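Local coordinates for protein Bis(5'-nucleosyl)-tetraphosphatase [asymmetrical] (Caenorhabditis elegans, PDB 1KTG) that hydrolyses diadenosine tetraphosphate asymmetrically to AMP and ATP, as a monomeric Nudix enzyme that depends on divalent metal ions, at residues R51-I59 with D97-Q105. Residues are numbered along the deposited sequence; the frame is centred on the assembly and turned at random.
Sequences RETKEEANI and DVQLSHEHQ. With MG (magnesium ion), chain I; MG (magnesium ion), chain F; MG (magnesium ion), chain G; MG (magnesium ion), chain H.
Glu-56 OE2 is gripped by two magnesium ions, each at 2.1 Å, and one of these ions is also bound by Glu-103 OE1 from the facing loop and by Glu-52 OE1. Shared cations can thus draw like charges together: Glu-56 OE2 and Glu-103 OE1 lie 2.9 Å apart. With CG anti to the carbonyl carbon (chi1 -61°) and the chain extended beyond it, Glu-56 reaches from helix 45-57 to the cluster. Glu-52 and Glu-103 each spend their second oxygen on a further magnesium. OE2 of Glu-52 and OE2 of Glu-55 both lie close to the guanidinium plane of Arg-51, and NH1 donates to each (3.0 and 3.1 Å). A methionine in its place would probably leave both carboxylates without this countercharge and Glu-55 freer to turn. His-104 lies obliquely against Glu-56, the ring tilted 58° from the carboxylate, and one water links its ND1 with Glu-56 O and Ser-101 N. Where the helix ends, Gln-99 N donates to Ala-57 O (3.1 Å, 171°), tying the loop to the Nudix box. The magnesium ions thus bridge carboxylates from helix and loop where a hydroxide touches Glu-52, Glu-55 and Glu-103, consistent with the enzyme's need for divalent metal.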
# COMPACT_ATOMS: atom_id res chain seq x y z
N ARG A 51 -10.90 -2.68 1.97
CA ARG A 51 -11.88 -1.89 1.23
C ARG A 51 -11.20 -0.81 0.39
O ARG A 51 -11.56 -0.57 -0.76
CB ARG A 51 -12.90 -1.26 2.18
CG ARG A 51 -13.87 -0.30 1.49
CD ARG A 51 -14.75 0.49 2.45
NE ARG A 51 -13.94 1.04 3.53
CZ ARG A 51 -13.13 2.07 3.41
NH1 ARG A 51 -13.02 2.70 2.26
NH2 ARG A 51 -12.41 2.49 4.46
N GLU A 52 -10.22 -0.14 0.97
CA GLU A 52 -9.50 0.91 0.24
C GLU A 52 -8.73 0.33 -0.93
O GLU A 52 -8.59 0.96 -1.98
CB GLU A 52 -8.57 1.68 1.18
CG GLU A 52 -9.32 2.56 2.18
CD GLU A 52 -9.83 3.87 1.59
OE1 GLU A 52 -9.36 4.28 0.51
OE2 GLU A 52 -10.69 4.51 2.24
N THR A 53 -8.24 -0.89 -0.76
CA THR A 53 -7.53 -1.53 -1.86
C THR A 53 -8.49 -1.79 -3.01
O THR A 53 -8.16 -1.55 -4.18
CB THR A 53 -6.90 -2.82 -1.38
OG1 THR A 53 -5.80 -2.48 -0.53
CG2 THR A 53 -6.28 -3.58 -2.54
N LYS A 54 -9.68 -2.28 -2.67
CA LYS A 54 -10.69 -2.55 -3.69
C LYS A 54 -11.10 -1.25 -4.36
O LYS A 54 -11.19 -1.18 -5.59
CB LYS A 54 -11.92 -3.23 -3.06
N GLU A 55 -11.30 -0.20 -3.57
CA GLU A 55 -11.73 1.09 -4.10
C GLU A 55 -10.70 1.79 -4.97
O GLU A 55 -11.04 2.34 -6.01
CB GLU A 55 -12.10 2.06 -2.95
CG GLU A 55 -13.43 1.76 -2.27
CD GLU A 55 -13.70 2.68 -1.09
OE1 GLU A 55 -12.91 3.62 -0.86
OE2 GLU A 55 -14.68 2.44 -0.36
N GLU A 56 -9.44 1.77 -4.53
CA GLU A 56 -8.41 2.56 -5.19
C GLU A 56 -7.68 1.86 -6.34
O GLU A 56 -7.18 2.52 -7.25
CB GLU A 56 -7.40 3.07 -4.15
CG GLU A 56 -8.04 3.96 -3.09
CD GLU A 56 -7.05 4.53 -2.09
OE1 GLU A 56 -5.86 4.12 -2.09
OE2 GLU A 56 -7.46 5.42 -1.32
N ALA A 57 -7.61 0.53 -6.28
CA ALA A 57 -6.87 -0.21 -7.30
C ALA A 57 -7.69 -1.29 -7.99
O ALA A 57 -7.21 -1.93 -8.92
CB ALA A 57 -5.62 -0.80 -6.70
N ASN A 58 -8.92 -1.48 -7.54
CA ASN A 58 -9.82 -2.48 -8.11
C ASN A 58 -9.28 -3.90 -7.93
O ASN A 58 -9.48 -4.77 -8.79
CB ASN A 58 -10.11 -2.19 -9.59
CG ASN A 58 -11.44 -2.72 -10.05
OD1 ASN A 58 -11.65 -2.96 -11.24
ND2 ASN A 58 -12.37 -2.89 -9.12
N ILE A 59 -8.59 -4.12 -6.81
CA ILE A 59 -8.09 -5.43 -6.42
C ILE A 59 -8.91 -5.91 -5.22
O ILE A 59 -8.97 -5.23 -4.18
CB ILE A 59 -6.61 -5.37 -6.07
CG1 ILE A 59 -5.79 -4.99 -7.30
CG2 ILE A 59 -6.15 -6.71 -5.52
CD1 ILE A 59 -4.35 -4.61 -7.01
N ASP A 97 -5.48 -6.66 -13.47
CA ASP A 97 -5.29 -5.31 -13.95
C ASP A 97 -5.79 -4.29 -12.96
O ASP A 97 -6.91 -4.34 -12.46
CB ASP A 97 -6.01 -5.14 -15.28
CG ASP A 97 -5.43 -6.01 -16.37
OD1 ASP A 97 -4.21 -6.28 -16.33
OD2 ASP A 97 -6.10 -6.48 -17.29
N VAL A 98 -4.91 -3.34 -12.70
CA VAL A 98 -5.17 -2.24 -11.81
C VAL A 98 -6.06 -1.23 -12.52
O VAL A 98 -5.86 -0.95 -13.70
CB VAL A 98 -3.86 -1.58 -11.43
CG1 VAL A 98 -4.10 -0.25 -10.73
CG2 VAL A 98 -3.05 -2.51 -10.55
N GLN A 99 -7.03 -0.70 -11.79
CA GLN A 99 -7.92 0.34 -12.29
C GLN A 99 -8.06 1.35 -11.17
O GLN A 99 -8.25 0.98 -10.00
CB GLN A 99 -9.27 -0.23 -12.68
CG GLN A 99 -9.27 -0.88 -14.05
CD GLN A 99 -10.60 -1.50 -14.40
OE1 GLN A 99 -10.66 -2.62 -14.92
NE2 GLN A 99 -11.68 -0.78 -14.12
N LEU A 100 -7.98 2.63 -11.52
CA LEU A 100 -8.00 3.69 -10.53
C LEU A 100 -9.37 4.32 -10.37
O LEU A 100 -10.25 4.18 -11.22
CB LEU A 100 -7.01 4.79 -10.92
CG LEU A 100 -5.56 4.36 -11.20
CD1 LEU A 100 -4.70 5.60 -11.53
CD2 LEU A 100 -4.97 3.61 -10.01
N SER A 101 -9.51 5.03 -9.26
CA SER A 101 -10.69 5.80 -8.93
C SER A 101 -10.29 7.27 -9.04
O SER A 101 -9.15 7.58 -9.39
CB SER A 101 -11.14 5.48 -7.51
OG SER A 101 -10.24 6.04 -6.58
N HIS A 102 -11.20 8.19 -8.73
CA HIS A 102 -10.89 9.62 -8.82
C HIS A 102 -9.79 10.06 -7.86
O HIS A 102 -9.22 11.13 -8.05
CB HIS A 102 -12.13 10.47 -8.57
CG HIS A 102 -12.66 10.38 -7.17
ND1 HIS A 102 -12.11 11.09 -6.12
CD2 HIS A 102 -13.71 9.70 -6.66
CE1 HIS A 102 -12.78 10.82 -5.01
NE2 HIS A 102 -13.76 9.98 -5.31
N GLU A 103 -9.47 9.23 -6.87
CA GLU A 103 -8.43 9.58 -5.88
C GLU A 103 -6.99 9.48 -6.40
O GLU A 103 -6.07 10.01 -5.78
CB GLU A 103 -8.61 8.77 -4.60
CG GLU A 103 -9.86 9.19 -3.83
CD GLU A 103 -10.01 8.56 -2.47
OE1 GLU A 103 -9.30 7.56 -2.16
OE2 GLU A 103 -10.84 9.07 -1.70
N HIS A 104 -6.80 8.81 -7.55
CA HIS A 104 -5.47 8.62 -8.12
C HIS A 104 -5.43 8.87 -9.62
O HIS A 104 -6.45 8.75 -10.32
CB HIS A 104 -4.91 7.25 -7.75
CG HIS A 104 -4.81 7.07 -6.27
ND1 HIS A 104 -5.87 6.66 -5.51
CD2 HIS A 104 -3.81 7.36 -5.41
CE1 HIS A 104 -5.52 6.67 -4.23
NE2 HIS A 104 -4.28 7.09 -4.14
N GLN A 105 -4.25 9.25 -10.11
CA GLN A 105 -4.10 9.65 -11.50
C GLN A 105 -3.11 8.78 -12.28
O GLN A 105 -2.99 8.93 -13.49
CB GLN A 105 -3.67 11.12 -11.59
CG GLN A 105 -2.34 11.45 -10.90
CD GLN A 105 -1.92 12.89 -11.10
OE1 GLN A 105 -0.76 13.19 -11.36
NE2 GLN A 105 -2.89 13.80 -11.00
MG MG I . -9.34 6.02 -0.63
MG MG F . -6.29 6.56 -0.06
MG MG G . -11.24 6.47 2.32
MG MG H . -11.32 8.82 0.29
O HOH W 1 -10.62 1.47 -8.67
O HOH W 2 -13.36 5.70 1.88
O HOH W 3 -4.41 6.16 -0.95
O HOH W 4 -7.78 5.26 -6.91
O HOH W 5 -6.61 8.14 -1.46
O HOH W 6 -5.30 7.95 1.17
O HOH W 7 -12.13 8.47 2.37
O HOH W 8 -11.84 6.28 4.25